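Local coordinates for CAMK/CAMK2 protein kinase (Salpingoeca rosetta, PDB 5IG1) that probably transfers phosphate from ATP to serine and threonine residues of proteins, this chain being chiefly the kinase domain of a calcium/calmodulin-dependent kinase, at residues A[246-252]-A[270-276]; A[122-126]-A[204-208]. All blocks are in the same frame, centred on the assembly; numbering follows the deposited sequence.

Contact 1 (A[246-252]-A[270-276]); sequences TTAAKEL and LLQHPWI
Leu252 forks between two aromatic side chains and sends one methyl to each. With CG anti to the backbone N (chi1 -177°), its CD1 lies over one face of the His273 imidazole, a CH-pi contact 3.6 Å from CD1 to the ring centroid, while Pro274 CD covers the opposite face. The two side chains run past each other in opposite directions, and CD1 also meets Leu270 CD2. The other branch, CD2, comes obliquely against the Trp275 indole, 3.5 Å from its CE3, and also meets Ile276 CG1; the Leu252 side chain crosses those of Trp275 and Ile276 at about a right angle. Further along the indole, Ala249 CB sits over the face of the five-membered ring, 3.8 Å from the centroid and 25° off the normal, and Ala248 CB touches CD1 of the same ring obliquely. Both segments carry an N-cap: Ala249 N donates to Thr246 OG1 (3.2 Å), and Trp275 N donates to His273 ND1 (3.0 Å), which fixes the turn of the imidazole beneath Leu252. Replacing the imidazole with an alanine methyl here is likely to leave Leu252 CD1 without the ring it lies on and Trp275 N without its capping acceptor. The polar ends converge on helix 115-134, where Glu115 OE1 is hydrogen-bonded to both Trp275 NE1 and Thr246 OG1. This is C-lobe packing away from the predicted ATP site: helix 247-256 joins the His-Pro-Trp turn between helices 267-271 and 274-277, with helix 115-134 against Leu270 and Ile276, and helix 198-213 against Ala249, Leu252 and Trp275.

Contact 2 (A[122-126]-A[204-208]); sequences MHQIL and CGVIL
Met122, Ile125 and Leu126 meet Cys204, Ile207 and Leu208 without a ring, amide or other flat group among them, so there are no faces or edges to match and the interface is built of aliphatic branches and sulfur. Met122 meets all three residues of the other helix. Its chain is bent at both chi2 and chi3 (-61° and -52°), which folds it along the opposing helix and lets three successive atoms find partners. CG meets Leu208 CD1 at 3.6 Å, the two side chains crossing at about a right angle; SD rests near Leu208 CB and, more loosely, 4.4 Å from Ile207 CG2; the terminal CE ends 3.9 Å from Cys204 CB. About a turn on from Met122, Ile125 CG2 and Leu126 CD2 meet the sulfur of the same Cys204, at 4.0 and 4.1 Å from SG. All these contacts are apolar. The short helical segments run nearly antiparallel, at 165°, with axes 11.4 Å apart, a separation filled by these side chains. Helices 115-134 and 198-213, the latter corresponding to the central αF helix of protein kinases, thus form part of the hydrophobic core of the C-lobe. Met256 of helix 247-256 touches Met122 and Leu126, and helix 267-271 adds Val267 against Leu126. On the other side of helix 115-134 from this core, Gln124 is hydrogen-bonded to Val158 of strand 158-160.

How the contacts relate
From the N terminus, the chain passes through the N-lobe before entering helix 115-134. Contact 2 closes first, bringing 122-126 together with 204-208 across 77 intervening residues that include the catalytic loop and activation segment of the kinase fold. Contact 1 opens afterwards and closes a much shorter excursion, 17 residues between 246-252 and 270-276. The two are in series, neither nested nor crossed, yet their centres lie 11 Å apart and they touch directly: Trp275 CH2 and Leu252 CD2 pack on the two methyls of Leu208, and Leu271 CD2 on Leu126 CB. Together they weld the C-terminal helices of the domain onto the pair 115-134 and 198-213.

Contact 1 (A[246-252]-A[270-276])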
loop_
_atom_site.group_PDB
_atom_site.type_symbol
_atom_site.label_atom_id
_atom_site.label_comp_id
_atom_site.label_asym_id
_atom_site.label_seq_id
_atom_site.Cartn_x
_atom_site.Cartn_y
_atom_site.Cartn_z
ATOM N N THR A 246 -7.566 18.849 12.632
ATOM C CA THR A 246 -7.834 18.486 14.016
ATOM C C THR A 246 -6.536 18.111 14.723
ATOM O O THR A 246 -5.647 17.488 14.135
ATOM C CB THR A 246 -8.809 17.312 14.082
ATOM O OG1 THR A 246 -8.232 16.178 13.421
ATOM C CG2 THR A 246 -10.117 17.670 13.414
ATOM N N THR A 247 -6.423 18.506 15.992
ATOM C CA THR A 247 -5.288 18.043 16.777
ATOM C C THR A 247 -5.323 16.535 16.963
ATOM O O THR A 247 -4.281 15.935 17.231
ATOM C CB THR A 247 -5.245 18.731 18.144
ATOM O OG1 THR A 247 -6.439 18.423 18.872
ATOM C CG2 THR A 247 -5.114 20.242 17.982
ATOM N N ALA A 248 -6.494 15.909 16.820
ATOM C CA ALA A 248 -6.561 14.453 16.900
ATOM C C ALA A 248 -5.760 13.813 15.779
ATOM O O ALA A 248 -4.979 12.884 16.008
ATOM C CB ALA A 248 -8.015 13.986 16.850
ATOM N N ALA A 249 -5.941 14.301 14.552
ATOM C CA ALA A 249 -5.160 13.788 13.436
ATOM C C ALA A 249 -3.674 14.057 13.642
ATOM O O ALA A 249 -2.841 13.166 13.430
ATOM C CB ALA A 249 -5.649 14.409 12.128
ATOM N N LYS A 250 -3.326 15.275 14.072
ATOM C CA LYS A 250 -1.923 15.604 14.309
ATOM C C LYS A 250 -1.302 14.659 15.326
ATOM O O LYS A 250 -0.192 14.153 15.120
ATOM C CB LYS A 250 -1.785 17.050 14.789
ATOM C CG LYS A 250 -2.264 18.120 13.813
ATOM C CD LYS A 250 -1.647 19.467 14.171
ATOM C CE LYS A 250 -2.439 20.635 13.607
ATOM N NZ LYS A 250 -3.579 21.038 14.483
ATOM N N GLU A 251 -2.005 14.411 16.432
ATOM C CA GLU A 251 -1.492 13.504 17.451
ATOM C C GLU A 251 -1.390 12.082 16.917
ATOM O O GLU A 251 -0.438 11.360 17.238
ATOM C CB GLU A 251 -2.382 13.559 18.693
ATOM C CG GLU A 251 -2.260 14.856 19.477
ATOM C CD GLU A 251 -3.290 14.974 20.583
ATOM O OE1 GLU A 251 -4.062 14.011 20.784
ATOM O OE2 GLU A 251 -3.330 16.032 21.249
ATOM N N LEU A 252 -2.358 11.669 16.097
ATOM C CA LEU A 252 -2.313 10.330 15.518
ATOM C C LEU A 252 -1.083 10.161 14.638
ATOM O O LEU A 252 -0.413 9.125 14.689
ATOM C CB LEU A 252 -3.591 10.058 14.723
ATOM C CG LEU A 252 -3.711 8.656 14.115
ATOM C CD1 LEU A 252 -3.591 7.602 15.199
ATOM C CD2 LEU A 252 -5.017 8.476 13.342
ATOM N N LEU A 270 -4.085 1.671 16.934
ATOM C CA LEU A 270 -4.468 2.718 15.992
ATOM C C LEU A 270 -5.948 2.629 15.646
ATOM O O LEU A 270 -6.651 3.644 15.617
ATOM C CB LEU A 270 -3.609 2.633 14.726
ATOM C CG LEU A 270 -2.118 2.934 14.911
ATOM C CD1 LEU A 270 -1.369 2.818 13.588
ATOM C CD2 LEU A 270 -1.926 4.314 15.521
ATOM N N LEU A 271 -6.441 1.417 15.384
ATOM C CA LEU A 271 -7.852 1.237 15.070
ATOM C C LEU A 271 -8.747 1.646 16.226
ATOM O O LEU A 271 -9.935 1.909 16.009
ATOM C CB LEU A 271 -8.127 -0.218 14.687
ATOM C CG LEU A 271 -7.802 -0.593 13.246
ATOM C CD1 LEU A 271 -7.909 -2.087 13.047
ATOM C CD2 LEU A 271 -8.716 0.151 12.306
ATOM N N GLN A 272 -8.213 1.698 17.446
ATOM C CA GLN A 272 -8.969 2.207 18.583
ATOM C C GLN A 272 -8.635 3.662 18.912
ATOM O O GLN A 272 -8.940 4.130 20.014
ATOM C CB GLN A 272 -8.752 1.307 19.801
ATOM C CG GLN A 272 -9.332 -0.089 19.620
ATOM C CD GLN A 272 -10.778 -0.058 19.134
ATOM O OE1 GLN A 272 -11.575 0.784 19.559
ATOM N NE2 GLN A 272 -11.119 -0.978 18.233
ATOM N N HIS A 273 -8.016 4.389 17.978
ATOM C CA HIS A 273 -7.764 5.812 18.181
ATOM C C HIS A 273 -9.020 6.615 17.837
ATOM O O HIS A 273 -9.718 6.291 16.869
ATOM C CB HIS A 273 -6.590 6.275 17.317
ATOM C CG HIS A 273 -6.151 7.685 17.582
ATOM N ND1 HIS A 273 -6.829 8.783 17.095
ATOM C CD2 HIS A 273 -5.097 8.173 18.278
ATOM C CE1 HIS A 273 -6.211 9.885 17.480
ATOM N NE2 HIS A 273 -5.157 9.543 18.199
ATOM N N PRO A 274 -9.336 7.658 18.610
ATOM C CA PRO A 274 -10.597 8.387 18.371
ATOM C C PRO A 274 -10.727 8.932 16.961
ATOM O O PRO A 274 -11.840 8.953 16.420
ATOM C CB PRO A 274 -10.563 9.516 19.417
ATOM C CG PRO A 274 -9.138 9.594 19.875
ATOM C CD PRO A 274 -8.592 8.197 19.759
ATOM N N TRP A 275 -9.627 9.355 16.336
ATOM C CA TRP A 275 -9.710 9.876 14.976
ATOM C C TRP A 275 -10.073 8.798 13.962
ATOM O O TRP A 275 -10.520 9.130 12.859
ATOM C CB TRP A 275 -8.388 10.540 14.584
ATOM C CG TRP A 275 -8.476 11.372 13.342
ATOM C CD1 TRP A 275 -8.874 12.673 13.256
ATOM C CD2 TRP A 275 -8.150 10.963 12.007
ATOM N NE1 TRP A 275 -8.818 13.100 11.952
ATOM C CE2 TRP A 275 -8.382 12.068 11.164
ATOM C CE3 TRP A 275 -7.694 9.769 11.443
ATOM C CZ2 TRP A 275 -8.175 12.013 9.787
ATOM C CZ3 TRP A 275 -7.478 9.718 10.079
ATOM C CH2 TRP A 275 -7.723 10.831 9.265
ATOM N N ILE A 276 -9.905 7.526 14.312
ATOM C CA ILE A 276 -10.200 6.407 13.417
ATOM C C ILE A 276 -11.529 5.744 13.762
ATOM O O ILE A 276 -12.308 5.401 12.874
ATOM C CB ILE A 276 -9.051 5.376 13.447
ATOM C CG1 ILE A 276 -7.733 6.005 12.999
ATOM C CG2 ILE A 276 -9.390 4.186 12.560
ATOM C CD1 ILE A 276 -7.613 6.165 11.505
#

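Contact 2 (A[122-126]-A[204-208])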
loop_
_atom_site.group_PDB
_atom_site.type_symbol
_atom_site.label_atom_id
_atom_site.label_comp_id
_atom_site.label_asym_id
_atom_site.label_seq_id
_atom_site.Cartn_x
_atom_site.Cartn_y
_atom_site.Cartn_z
ATOM N N MET A 122 -7.951 5.577 5.849
ATOM C CA MET A 122 -6.988 5.057 6.810
ATOM C C MET A 122 -7.582 3.938 7.640
ATOM O O MET A 122 -6.859 3.041 8.075
ATOM C CB MET A 122 -6.485 6.174 7.719
ATOM C CG MET A 122 -5.383 6.981 7.087
ATOM S SD MET A 122 -3.989 5.905 6.746
ATOM C CE MET A 122 -3.783 5.163 8.359
ATOM N N HIS A 123 -8.885 3.981 7.891
ATOM C CA HIS A 123 -9.520 2.896 8.619
ATOM C C HIS A 123 -9.428 1.602 7.826
ATOM O O HIS A 123 -9.074 0.553 8.373
ATOM C CB HIS A 123 -10.977 3.240 8.922
ATOM C CG HIS A 123 -11.722 2.133 9.595
ATOM N ND1 HIS A 123 -11.865 2.051 10.964
ATOM C CD2 HIS A 123 -12.343 1.042 9.088
ATOM C CE1 HIS A 123 -12.555 0.967 11.269
ATOM N NE2 HIS A 123 -12.855 0.337 10.148
ATOM N N GLN A 124 -9.737 1.661 6.527
ATOM C CA GLN A 124 -9.641 0.461 5.702
ATOM C C GLN A 124 -8.202 -0.043 5.610
ATOM O O GLN A 124 -7.948 -1.247 5.774
ATOM C CB GLN A 124 -10.212 0.751 4.321
ATOM C CG GLN A 124 -11.634 1.269 4.382
ATOM C CD GLN A 124 -12.129 1.776 3.044
ATOM O OE1 GLN A 124 -12.213 1.020 2.079
ATOM N NE2 GLN A 124 -12.449 3.066 2.975
ATOM N N ILE A 125 -7.252 0.860 5.354
ATOM C CA ILE A 125 -5.844 0.472 5.312
ATOM C C ILE A 125 -5.440 -0.186 6.625
ATOM O O ILE A 125 -4.823 -1.259 6.645
ATOM C CB ILE A 125 -4.962 1.696 5.004
ATOM C CG1 ILE A 125 -5.349 2.311 3.661
ATOM C CG2 ILE A 125 -3.479 1.320 5.032
ATOM C CD1 ILE A 125 -4.685 3.634 3.399
ATOM N N LEU A 126 -5.807 0.438 7.742
ATOM C CA LEU A 126 -5.424 -0.081 9.049
ATOM C C LEU A 126 -6.055 -1.438 9.317
ATOM O O LEU A 126 -5.416 -2.307 9.905
ATOM C CB LEU A 126 -5.806 0.912 10.150
ATOM C CG LEU A 126 -4.851 2.093 10.334
ATOM C CD1 LEU A 126 -5.374 3.023 11.412
ATOM C CD2 LEU A 126 -3.452 1.609 10.687
ATOM N N CYS A 204 2.019 4.181 7.306
ATOM C CA CYS A 204 0.663 4.703 7.434
ATOM C C CYS A 204 0.694 6.159 7.869
ATOM O O CYS A 204 0.016 7.010 7.277
ATOM C CB CYS A 204 -0.151 3.853 8.409
ATOM S SG CYS A 204 -0.722 2.310 7.710
ATOM N N GLY A 205 1.516 6.469 8.870
ATOM C CA GLY A 205 1.718 7.845 9.279
ATOM C C GLY A 205 2.061 8.718 8.093
ATOM O O GLY A 205 1.354 9.691 7.806
ATOM N N VAL A 206 3.108 8.334 7.359
ATOM C CA VAL A 206 3.523 9.113 6.199
ATOM C C VAL A 206 2.369 9.248 5.225
ATOM O O VAL A 206 2.150 10.313 4.638
ATOM C CB VAL A 206 4.753 8.467 5.537
ATOM C CG1 VAL A 206 5.237 9.308 4.383
ATOM C CG2 VAL A 206 5.857 8.275 6.566
ATOM N N ILE A 207 1.599 8.172 5.050
ATOM C CA ILE A 207 0.458 8.208 4.141
ATOM C C ILE A 207 -0.621 9.132 4.691
ATOM O O ILE A 207 -1.151 9.997 3.979
ATOM C CB ILE A 207 -0.071 6.781 3.914
ATOM C CG1 ILE A 207 0.943 5.957 3.120
ATOM C CG2 ILE A 207 -1.429 6.793 3.227
ATOM C CD1 ILE A 207 0.583 4.499 3.050
ATOM N N LEU A 208 -0.930 8.986 5.983
ATOM C CA LEU A 208 -1.994 9.781 6.583
ATOM C C LEU A 208 -1.689 11.267 6.451
ATOM O O LEU A 208 -2.536 12.050 6.000
ATOM C CB LEU A 208 -2.178 9.372 8.045
ATOM C CG LEU A 208 -3.151 10.199 8.883
ATOM C CD1 LEU A 208 -4.490 10.344 8.162
ATOM C CD2 LEU A 208 -3.346 9.571 10.259
#